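Local coordinates for cell division protein FtsX (Streptococcus pneumoniae, PDB 6HE6) that forms with FtsE the FtsEX ABC transporter complex of cell division and, through its large extracellular loop, interacts with the peptidoglycan hydrolase PcsB, at residues Asp44-Met49 with Lys107-Val112; Tyr89-Asn94 with Lys100-Asp105; Asp105-Lys108 with Ser113-Gln116. All coordinates share one frame; numbering follows the deposited sequence.

Contact 1: Asp44-Met49 with Lys107-Val112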
ATOM      1  N   ASP A  44      -2.941   9.656  -4.626  1.00 52.13           N
ATOM      2  CA  ASP A  44      -2.763  10.797  -5.524  1.00 49.65           C
ATOM      3  C   ASP A  44      -1.437  11.517  -5.284  1.00 52.27           C
ATOM      4  O   ASP A  44      -0.774  11.927  -6.242  1.00 55.84           O
ATOM      5  CB  ASP A  44      -3.926  11.782  -5.386  1.00 49.81           C
ATOM      6  CG  ASP A  44      -5.221  11.251  -5.947  1.00 59.53           C
ATOM      7  OD1 ASP A  44      -5.172  10.317  -6.773  1.00 61.96           O
ATOM      8  OD2 ASP A  44      -6.285  11.810  -5.599  1.00 61.36           O
ATOM      9  N   SER A  45      -1.032  11.673  -4.016  1.00 50.80           N
ATOM     10  CA  SER A  45       0.235  12.332  -3.704  1.00 57.31           C
ATOM     11  C   SER A  45       1.417  11.545  -4.249  1.00 58.73           C
ATOM     12  O   SER A  45       2.387  12.131  -4.741  1.00 53.66           O
ATOM     13  CB  SER A  45       0.373  12.503  -2.194  1.00 58.45           C
ATOM     14  OG  SER A  45      -0.710  13.259  -1.685  1.00 58.72           O
ATOM     15  N   LEU A  46       1.365  10.216  -4.143  1.00 56.44           N
ATOM     16  CA  LEU A  46       2.391   9.377  -4.751  1.00 49.93           C
ATOM     17  C   LEU A  46       2.369   9.502  -6.272  1.00 49.94           C
ATOM     18  O   LEU A  46       3.398   9.777  -6.898  1.00 52.73           O
ATOM     19  CB  LEU A  46       2.196   7.912  -4.324  1.00 49.54           C
ATOM     20  CG  LEU A  46       2.305   7.564  -2.831  1.00 50.76           C
ATOM     21  CD1 LEU A  46       1.832   6.131  -2.558  1.00 45.74           C
ATOM     22  CD2 LEU A  46       3.741   7.712  -2.380  1.00 47.47           C
ATOM     23  N   LYS A  47       1.189   9.329  -6.881  1.00 49.14           N
ATOM     24  CA  LYS A  47       1.026   9.420  -8.333  1.00 60.87           C
ATOM     25  C   LYS A  47       1.441  10.784  -8.889  1.00 71.07           C
ATOM     26  O   LYS A  47       1.837  10.877 -10.058  1.00 77.31           O
ATOM     27  CB  LYS A  47      -0.437   9.106  -8.691  1.00 60.66           C
ATOM     28  CG  LYS A  47      -0.678   8.559 -10.092  1.00 67.36           C
ATOM     29  CD  LYS A  47      -0.169   7.148 -10.223  1.00 57.76           C
ATOM     30  CE  LYS A  47       0.173   6.749 -11.651  1.00 59.19           C
ATOM     31  NZ  LYS A  47      -0.992   6.270 -12.402  1.00 65.23           N
ATOM     32  N   ASN A  48       1.390  11.836  -8.074  1.00 68.52           N
ATOM     33  CA  ASN A  48       1.779  13.167  -8.518  1.00 71.13           C
ATOM     34  C   ASN A  48       3.285  13.378  -8.550  1.00 68.81           C
ATOM     35  O   ASN A  48       3.732  14.394  -9.086  1.00 73.58           O
ATOM     36  CB  ASN A  48       1.152  14.228  -7.614  1.00 79.41           C
ATOM     37  CG  ASN A  48      -0.266  14.561  -8.009  1.00 89.41           C
ATOM     38  OD1 ASN A  48      -0.712  14.221  -9.106  1.00 92.59           O
ATOM     39  ND2 ASN A  48      -0.985  15.236  -7.118  1.00 92.20           N
ATOM     40  N   MET A  49       4.073  12.471  -7.978  1.00 59.69           N
ATOM     41  CA  MET A  49       5.520  12.625  -8.002  1.00 58.80           C
ATOM     42  C   MET A  49       6.068  12.341  -9.393  1.00 63.29           C
ATOM     43  O   MET A  49       5.793  11.290  -9.978  1.00 62.84           O
ATOM     44  CB  MET A  49       6.171  11.696  -6.987  1.00 52.09           C
ATOM     45  CG  MET A  49       5.706  11.893  -5.565  1.00 59.82           C
ATOM     46  SD  MET A  49       6.634  10.781  -4.492  1.00 63.24           S
ATOM     47  CE  MET A  49       5.886  11.160  -2.890  1.00 53.11           C
ATOM     48  N   LYS A 107       7.239   9.440   3.238  1.00 64.22           N
ATOM     49  CA  LYS A 107       6.986   9.402   4.676  1.00 73.11           C
ATOM     50  C   LYS A 107       6.316  10.692   5.145  1.00 70.18           C
ATOM     51  O   LYS A 107       5.660  10.692   6.190  1.00 71.31           O
ATOM     52  CB  LYS A 107       8.290   9.137   5.458  1.00 79.91           C
ATOM     53  CG  LYS A 107       8.159   8.208   6.715  1.00 84.45           C
ATOM     54  CD  LYS A 107       7.007   8.612   7.638  1.00 86.78           C
ATOM     55  CE  LYS A 107       6.953   7.866   8.958  1.00 93.69           C
ATOM     56  NZ  LYS A 107       5.564   7.973   9.508  1.00 96.54           N
ATOM     57  N   LYS A 108       6.408  11.770   4.364  1.00 71.16           N
ATOM     58  CA  LYS A 108       5.817  13.054   4.723  1.00 72.96           C
ATOM     59  C   LYS A 108       4.349  13.181   4.331  1.00 70.09           C
ATOM     60  O   LYS A 108       3.717  14.179   4.677  1.00 62.79           O
ATOM     61  CB  LYS A 108       6.630  14.189   4.095  1.00 78.88           C
ATOM     62  CG  LYS A 108       7.975  14.377   4.778  1.00 88.25           C
ATOM     63  CD  LYS A 108       8.536  15.763   4.563  1.00 93.67           C
ATOM     64  CE  LYS A 108       9.415  15.795   3.333  1.00 90.63           C
ATOM     65  NZ  LYS A 108      10.671  16.551   3.584  1.00 87.59           N
ATOM     66  N   ILE A 109       3.787  12.204   3.625  1.00 68.21           N
ATOM     67  CA  ILE A 109       2.373  12.237   3.275  1.00 64.49           C
ATOM     68  C   ILE A 109       1.555  11.833   4.494  1.00 60.76           C
ATOM     69  O   ILE A 109       1.858  10.832   5.154  1.00 57.49           O
ATOM     70  CB  ILE A 109       2.086  11.298   2.093  1.00 63.21           C
ATOM     71  CG1 ILE A 109       2.900  11.714   0.860  1.00 62.44           C
ATOM     72  CG2 ILE A 109       0.586  11.277   1.808  1.00 55.71           C
ATOM     73  CD1 ILE A 109       2.799  10.752  -0.310  1.00 61.94           C
ATOM     74  N   GLU A 110       0.521  12.603   4.815  0.66 65.45           N
ATOM     75  CA  GLU A 110      -0.279  12.226   5.969  0.66 67.58           C
ATOM     76  C   GLU A 110      -1.162  11.044   5.607  0.66 66.04           C
ATOM     77  O   GLU A 110      -1.808  11.024   4.553  0.66 64.75           O
ATOM     78  CB  GLU A 110      -1.109  13.394   6.487  0.66 69.25           C
ATOM     79  CG  GLU A 110      -1.541  13.228   7.964  0.66 75.06           C
ATOM     80  CD  GLU A 110      -0.548  12.421   8.824  0.66 80.00           C
ATOM     81  OE1 GLU A 110       0.649  12.779   8.897  0.66 78.21           O
ATOM     82  OE2 GLU A 110      -0.979  11.430   9.447  0.66 80.76           O
ATOM     83  N   GLY A 111      -1.178  10.060   6.491  1.00 66.57           N
ATOM     84  CA  GLY A 111      -1.739   8.756   6.250  1.00 60.67           C
ATOM     85  C   GLY A 111      -0.698   7.671   6.068  1.00 61.58           C
ATOM     86  O   GLY A 111      -1.003   6.495   6.296  1.00 64.70           O
ATOM     87  N   VAL A 112       0.524   8.034   5.675  1.00 64.08           N
ATOM     88  CA  VAL A 112       1.602   7.061   5.503  1.00 55.81           C
ATOM     89  C   VAL A 112       2.144   6.681   6.879  1.00 66.17           C
ATOM     90  O   VAL A 112       2.563   7.550   7.651  1.00 68.16           O
ATOM     91  CB  VAL A 112       2.721   7.623   4.613  1.00 63.94           C
ATOM     92  CG1 VAL A 112       3.986   6.774   4.738  1.00 61.30           C
ATOM     93  CG2 VAL A 112       2.271   7.709   3.170  1.00 56.59           C
TER
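In the ferredoxin-like βαββαβ core of this extracellular domain, Ile109 packs against Ser45, Leu46 and Met49, joining the loop after the second core helix to the end of the first. Helix 41-47 supplies Ser45 and Leu46, and Met49 follows in the loop. Ile109 lies between helix 99-107 and strand 112-116. Every close contact from 107-112 is made by Ile109. The closest approach is from CD1 of Ile109 to CB of Ser45, at 3.5 Å. CG1 and CG2 of Ile109 also lie near that CB. The same CD1 meets CD2 of Leu46 at 3.8 Å, the two side chains crossing at a slant. From another direction comes Met49. Its side chain is extended beyond CG, and its methyl CE meets CD1 of Ile109 tip to tip at 4.0 Å. The Ile109 chain is also drawn out, with CD1 anti to CA (chi2 174°), which carries the methyl forward to these three partners. The contact is apolar, and the hydroxyl of Ser45 bonds back to the carbonyl oxygen of Lys41 within its own helix. Leu46 is buried. It also touches Val14, Val55, Tyr89 and Val91 on three strands of the sheet, so Ile109 meets the margin of the helix-sheet core. A type II beta turn from Ile109 to Val112 leads the chain from here into the last strand. Gly111 takes the third position of the turn with positive phi (107°), a backbone shape that glycine readily adopts, and its backbone bonds to Arg17. The turn is closed by Val112 N, which donates to Ile109 O at 3.1 Å.

Contact 2: Tyr89-Asn94 with Lys100-Asp105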
ATOM      1  N   TYR A  89       1.000   0.616  -0.689  1.00 41.52           N
ATOM      2  CA  TYR A  89       1.131   0.893  -2.112  1.00 41.42           C
ATOM      3  C   TYR A  89       2.511   0.432  -2.566  1.00 48.16           C
ATOM      4  O   TYR A  89       3.516   0.671  -1.885  1.00 49.72           O
ATOM      5  CB  TYR A  89       0.935   2.392  -2.425  1.00 46.97           C
ATOM      6  CG  TYR A  89      -0.526   2.804  -2.432  1.00 49.17           C
ATOM      7  CD1 TYR A  89      -1.394   2.347  -3.420  1.00 47.30           C
ATOM      8  CD2 TYR A  89      -1.036   3.630  -1.445  1.00 41.61           C
ATOM      9  CE1 TYR A  89      -2.726   2.725  -3.432  1.00 44.18           C
ATOM     10  CE2 TYR A  89      -2.371   4.004  -1.442  1.00 47.25           C
ATOM     11  CZ  TYR A  89      -3.207   3.536  -2.434  1.00 44.48           C
ATOM     12  OH  TYR A  89      -4.530   3.878  -2.427  1.00 51.94           O
ATOM     13  N   ILE A  90       2.556  -0.234  -3.707  1.00 41.83           N
ATOM     14  CA  ILE A  90       3.808  -0.678  -4.306  1.00 45.77           C
ATOM     15  C   ILE A  90       4.138   0.343  -5.382  1.00 50.61           C
ATOM     16  O   ILE A  90       3.438   0.437  -6.394  1.00 46.17           O
ATOM     17  CB  ILE A  90       3.704  -2.101  -4.874  1.00 52.67           C
ATOM     18  CG1 ILE A  90       3.041  -3.065  -3.890  1.00 59.98           C
ATOM     19  CG2 ILE A  90       5.084  -2.607  -5.295  1.00 56.72           C
ATOM     20  CD1 ILE A  90       3.883  -3.427  -2.665  1.00 60.15           C
ATOM     21  N   VAL A  91       5.167   1.148  -5.141  1.00 47.83           N
ATOM     22  CA  VAL A  91       5.516   2.269  -6.010  1.00 44.96           C
ATOM     23  C   VAL A  91       6.713   1.868  -6.855  1.00 53.72           C
ATOM     24  O   VAL A  91       7.694   1.321  -6.331  1.00 56.00           O
ATOM     25  CB  VAL A  91       5.825   3.534  -5.192  1.00 47.58           C
ATOM     26  CG1 VAL A  91       6.195   4.712  -6.103  1.00 54.18           C
ATOM     27  CG2 VAL A  91       4.635   3.909  -4.260  1.00 46.99           C
ATOM     28  N   GLU A  92       6.630   2.134  -8.161  1.00 46.02           N
ATOM     29  CA  GLU A  92       7.720   1.892  -9.094  1.00 51.45           C
ATOM     30  C   GLU A  92       8.354   3.226  -9.470  1.00 52.65           C
ATOM     31  O   GLU A  92       7.675   4.099 -10.019  1.00 56.67           O
ATOM     32  CB  GLU A  92       7.204   1.173 -10.341  1.00 59.67           C
ATOM     33  CG  GLU A  92       8.248   1.012 -11.445  1.00 69.37           C
ATOM     34  CD  GLU A  92       7.655   0.409 -12.702  1.00 80.53           C
ATOM     35  OE1 GLU A  92       6.417   0.478 -12.847  1.00 85.76           O
ATOM     36  OE2 GLU A  92       8.414  -0.128 -13.539  1.00 82.02           O
ATOM     37  N   ALA A  93       9.646   3.381  -9.167  1.00 52.20           N
ATOM     38  CA  ALA A  93      10.409   4.576  -9.518  1.00 57.79           C
ATOM     39  C   ALA A  93      10.790   4.558 -10.997  1.00 62.65           C
ATOM     40  O   ALA A  93      10.788   3.515 -11.640  1.00 61.07           O
ATOM     41  CB  ALA A  93      11.680   4.684  -8.673  1.00 53.48           C
ATOM     42  N   ASN A  94      11.140   5.732 -11.533  1.00 60.20           N
ATOM     43  CA  ASN A  94      11.590   5.782 -12.922  1.00 55.67           C
ATOM     44  C   ASN A  94      13.019   5.270 -13.072  1.00 64.69           C
ATOM     45  O   ASN A  94      13.364   4.696 -14.111  1.00 60.34           O
ATOM     46  CB  ASN A  94      11.486   7.213 -13.465  1.00 66.68           C
ATOM     47  CG  ASN A  94      10.113   7.529 -14.066  1.00 79.20           C
ATOM     48  OD1 ASN A  94       9.363   6.635 -14.471  1.00 86.35           O
ATOM     49  ND2 ASN A  94       9.779   8.814 -14.116  1.00 83.89           N
ATOM     50  N   LYS A 100      15.508   6.909  -3.271  1.00 67.04           N
ATOM     51  CA  LYS A 100      15.707   7.504  -1.953  1.00 68.05           C
ATOM     52  C   LYS A 100      14.912   8.793  -1.806  1.00 67.24           C
ATOM     53  O   LYS A 100      14.357   9.070  -0.736  1.00 72.42           O
ATOM     54  CB  LYS A 100      17.200   7.731  -1.672  1.00 77.32           C
ATOM     55  CG  LYS A 100      17.638   7.089  -0.350  1.00 91.48           C
ATOM     56  CD  LYS A 100      19.147   6.890  -0.206  1.00101.66           C
ATOM     57  CE  LYS A 100      19.545   5.416  -0.389  1.00101.97           C
ATOM     58  NZ  LYS A 100      21.002   5.167  -0.124  1.00102.25           N
ATOM     59  N   THR A 101      14.812   9.578  -2.880  1.00 65.04           N
ATOM     60  CA  THR A 101      13.998  10.785  -2.822  1.00 63.82           C
ATOM     61  C   THR A 101      12.519  10.444  -2.659  1.00 64.59           C
ATOM     62  O   THR A 101      11.817  11.067  -1.853  1.00 65.65           O
ATOM     63  CB  THR A 101      14.217  11.628  -4.076  1.00 72.55           C
ATOM     64  OG1 THR A 101      15.608  11.945  -4.203  1.00 83.55           O
ATOM     65  CG2 THR A 101      13.417  12.928  -3.989  1.00 78.50           C
ATOM     66  N   ILE A 102      12.034   9.450  -3.414  1.00 62.98           N
ATOM     67  CA  ILE A 102      10.623   9.062  -3.356  1.00 60.54           C
ATOM     68  C   ILE A 102      10.255   8.607  -1.948  1.00 57.49           C
ATOM     69  O   ILE A 102       9.238   9.025  -1.376  1.00 54.47           O
ATOM     70  CB  ILE A 102      10.327   7.964  -4.397  1.00 53.93           C
ATOM     71  CG1 ILE A 102      10.212   8.562  -5.795  1.00 57.73           C
ATOM     72  CG2 ILE A 102       9.041   7.224  -4.063  1.00 48.24           C
ATOM     73  CD1 ILE A 102      10.406   7.531  -6.897  1.00 56.88           C
ATOM     74  N   ALA A 103      11.089   7.751  -1.361  1.00 58.36           N
ATOM     75  CA  ALA A 103      10.795   7.232  -0.034  1.00 59.26           C
ATOM     76  C   ALA A 103      10.768   8.337   1.013  1.00 70.52           C
ATOM     77  O   ALA A 103       9.998   8.262   1.977  1.00 71.66           O
ATOM     78  CB  ALA A 103      11.825   6.165   0.324  1.00 63.42           C
ATOM     79  N   GLU A 104      11.597   9.372   0.847  1.00 73.91           N
ATOM     80  CA  GLU A 104      11.631  10.448   1.832  1.00 69.06           C
ATOM     81  C   GLU A 104      10.389  11.319   1.736  1.00 62.73           C
ATOM     82  O   GLU A 104       9.747  11.620   2.748  1.00 61.88           O
ATOM     83  CB  GLU A 104      12.891  11.286   1.646  1.00 79.59           C
ATOM     84  CG  GLU A 104      14.002  10.887   2.598  1.00 98.36           C
ATOM     85  CD  GLU A 104      15.375  11.199   2.047  1.00109.69           C
ATOM     86  OE1 GLU A 104      16.299  10.376   2.247  1.00110.54           O
ATOM     87  OE2 GLU A 104      15.529  12.271   1.420  1.00114.17           O
ATOM     88  N   ASP A 105      10.019  11.719   0.521  1.00 56.58           N
ATOM     89  CA  ASP A 105       8.785  12.472   0.355  1.00 62.79           C
ATOM     90  C   ASP A 105       7.574  11.644   0.783  1.00 62.20           C
ATOM     91  O   ASP A 105       6.586  12.186   1.298  1.00 64.47           O
ATOM     92  CB  ASP A 105       8.668  12.933  -1.099  1.00 71.57           C
ATOM     93  CG  ASP A 105       9.819  13.850  -1.510  1.00 81.74           C
ATOM     94  OD1 ASP A 105      10.619  14.210  -0.622  1.00 81.72           O
ATOM     95  OD2 ASP A 105       9.952  14.172  -2.716  1.00 77.11           O
TER
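This is a buried, apolar helix-on-sheet contact, in which Ile102 of helix 99-107 sits over Val91 and Ala93 of strand 88-93. The two strand residues are two apart, so both CB atoms point to the same face of the sheet. Glu92 between them points away, and on the other face its OE1 bonds to the hydroxyl of Ser54. Ile102 divides its two branches between the pair. Its CD1 comes down on Ala93, 3.6 Å from CB and 3.9 Å from CA of that residue. The small side chain of Ala93 lets the methyl come close to the strand backbone. The other branch is looser: CG2 of Ile102 lies 4.3 Å from CG1 of Val91. Ile102 has CG1 beside its backbone N (chi1 -77°) and CG2 anti to that N, which turns the longer branch to Ala93 and the shorter one to Val91. Around them, Val52 and Thr51 also touch Ile102, while Val91 meets Leu46 of helix 41-47 and Val14 of the neighbouring strand. Both helices thus contribute to the same hydrophobic layer. Strand 88-93, helix 99-107 and strand 112-116 form a β-α-β crossover, with strand 11-16 lying between its two strands. This split β-α-β unit is typical of the ferredoxin-like fold.

Contact 3: Asp105-Lys108 with Ser113-Gln116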
ATOM      1  N   ASP A 105      10.019  11.719   0.521  1.00 56.58           N
ATOM      2  CA  ASP A 105       8.785  12.472   0.355  1.00 62.79           C
ATOM      3  C   ASP A 105       7.574  11.644   0.783  1.00 62.20           C
ATOM      4  O   ASP A 105       6.586  12.186   1.298  1.00 64.47           O
ATOM      5  CB  ASP A 105       8.668  12.933  -1.099  1.00 71.57           C
ATOM      6  CG  ASP A 105       9.819  13.850  -1.510  1.00 81.74           C
ATOM      7  OD1 ASP A 105      10.619  14.210  -0.622  1.00 81.72           O
ATOM      8  OD2 ASP A 105       9.952  14.172  -2.716  1.00 77.11           O
ATOM      9  N   ALA A 106       7.633  10.326   0.589  1.00 62.03           N
ATOM     10  CA  ALA A 106       6.476   9.490   0.904  1.00 57.56           C
ATOM     11  C   ALA A 106       6.195   9.457   2.402  1.00 62.18           C
ATOM     12  O   ALA A 106       5.030   9.434   2.814  1.00 56.42           O
ATOM     13  CB  ALA A 106       6.678   8.073   0.371  1.00 53.66           C
ATOM     14  N   LYS A 107       7.239   9.440   3.238  1.00 64.22           N
ATOM     15  CA  LYS A 107       6.986   9.402   4.676  1.00 73.11           C
ATOM     16  C   LYS A 107       6.316  10.692   5.145  1.00 70.18           C
ATOM     17  O   LYS A 107       5.660  10.692   6.190  1.00 71.31           O
ATOM     18  CB  LYS A 107       8.290   9.137   5.458  1.00 79.91           C
ATOM     19  CG  LYS A 107       8.159   8.208   6.715  1.00 84.45           C
ATOM     20  CD  LYS A 107       7.007   8.612   7.638  1.00 86.78           C
ATOM     21  CE  LYS A 107       6.953   7.866   8.958  1.00 93.69           C
ATOM     22  NZ  LYS A 107       5.564   7.973   9.508  1.00 96.54           N
ATOM     23  N   LYS A 108       6.408  11.770   4.364  1.00 71.16           N
ATOM     24  CA  LYS A 108       5.817  13.054   4.723  1.00 72.96           C
ATOM     25  C   LYS A 108       4.349  13.181   4.331  1.00 70.09           C
ATOM     26  O   LYS A 108       3.717  14.179   4.677  1.00 62.79           O
ATOM     27  CB  LYS A 108       6.630  14.189   4.095  1.00 78.88           C
ATOM     28  CG  LYS A 108       7.975  14.377   4.778  1.00 88.25           C
ATOM     29  CD  LYS A 108       8.536  15.763   4.563  1.00 93.67           C
ATOM     30  CE  LYS A 108       9.415  15.795   3.333  1.00 90.63           C
ATOM     31  NZ  LYS A 108      10.671  16.551   3.584  1.00 87.59           N
ATOM     32  N   SER A 113       2.138   5.383   7.194  1.00 62.22           N
ATOM     33  CA  SER A 113       2.675   4.915   8.470  1.00 72.22           C
ATOM     34  C   SER A 113       4.178   4.706   8.395  1.00 68.10           C
ATOM     35  O   SER A 113       4.917   5.149   9.275  1.00 65.86           O
ATOM     36  CB  SER A 113       1.998   3.615   8.899  1.00 75.29           C
ATOM     37  OG  SER A 113       2.791   2.946   9.866  1.00 77.83           O
ATOM     38  N   GLU A 114       4.639   4.037   7.345  1.00 71.45           N
ATOM     39  CA  GLU A 114       6.047   3.732   7.168  1.00 74.04           C
ATOM     40  C   GLU A 114       6.317   3.508   5.691  1.00 67.24           C
ATOM     41  O   GLU A 114       5.410   3.217   4.914  1.00 68.37           O
ATOM     42  CB  GLU A 114       6.462   2.499   7.965  1.00 82.59           C
ATOM     43  CG  GLU A 114       7.803   2.680   8.602  1.00 96.55           C
ATOM     44  CD  GLU A 114       7.695   3.483   9.864  1.00111.75           C
ATOM     45  OE1 GLU A 114       6.966   3.034  10.773  1.00119.11           O
ATOM     46  OE2 GLU A 114       8.312   4.568   9.936  1.00120.02           O
ATOM     47  N   VAL A 115       7.582   3.638   5.316  1.00 65.50           N
ATOM     48  CA  VAL A 115       8.017   3.428   3.940  1.00 71.90           C
ATOM     49  C   VAL A 115       9.277   2.573   3.949  1.00 74.89           C
ATOM     50  O   VAL A 115      10.222   2.854   4.695  1.00 77.22           O
ATOM     51  CB  VAL A 115       8.268   4.759   3.203  1.00 72.33           C
ATOM     52  CG1 VAL A 115       9.080   5.702   4.065  1.00 82.79           C
ATOM     53  CG2 VAL A 115       8.990   4.509   1.901  1.00 71.97           C
ATOM     54  N   GLN A 116       9.281   1.526   3.129  1.00 70.23           N
ATOM     55  CA  GLN A 116      10.415   0.628   2.967  1.00 75.27           C
ATOM     56  C   GLN A 116      11.047   0.856   1.599  1.00 80.34           C
ATOM     57  O   GLN A 116      10.346   0.959   0.586  1.00 76.95           O
ATOM     58  CB  GLN A 116       9.963  -0.831   3.118  1.00 74.24           C
ATOM     59  CG  GLN A 116      10.696  -1.797   2.221  1.00 84.04           C
ATOM     60  CD  GLN A 116      10.156  -3.211   2.289  1.00 90.76           C
ATOM     61  OE1 GLN A 116       9.084  -3.458   2.845  1.00 97.47           O
ATOM     62  NE2 GLN A 116      10.871  -4.141   1.668  1.00 86.50           N
TER
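Lys107 lies slantwise across Val115 and Glu114, where the end of helix 99-107 meets strand 112-116, the edge strand of the ferredoxin-like sheet within this chain. The lysine bends at chi2 (-49°), and its near and far halves do different work. The near half packs on Val115, whose CB points to the helix: CG1 of Val115 is 3.8 Å from both CB and CG of Lys107. The far half runs along the strand to Ser113, and there NZ donates to the backbone O of Ser113 at 2.9 Å. Glu114 starts out away from the helix, yet its side chain bends back. Its OE2 comes within 3.7 Å of CE of Lys107. The charged ends stay apart, with OE2 of Glu114 4.4 Å from NZ of Lys107, too far for direct pairing. Some attraction probably remains at this exposed site. Ser113 and Glu114 both face Tyr15 on the adjoining strand 11-16, a classic beta bulge. The carbonyl that receives the lysine belongs to this bulge. Lys107 NZ approaches Ser113 O from above the carbonyl plane, 54° out of it, with a C=O...N angle of 123°.

From the N terminus, the first segment reached is 44-49, at the end of helix 41-47. Contact 1 closes the long loop from there to 107-112, past the second and third core strands. Contact 2 falls wholly within that span and closes the short connection between strand 88-93 and helix 99-107. Contact 3 begins at Asp105, where contact 2 ends. It shares Lys107 and Lys108 with contact 1 and closes the short turn into strand 112-116. Met49 packs on Asp105, and Val115 on Ala103, so the contacts touch one another. Contact 1 joins helix 41-47 to that turn, and contacts 2 and 3 fix helix 99-107 to strands 88-93 and 112-116.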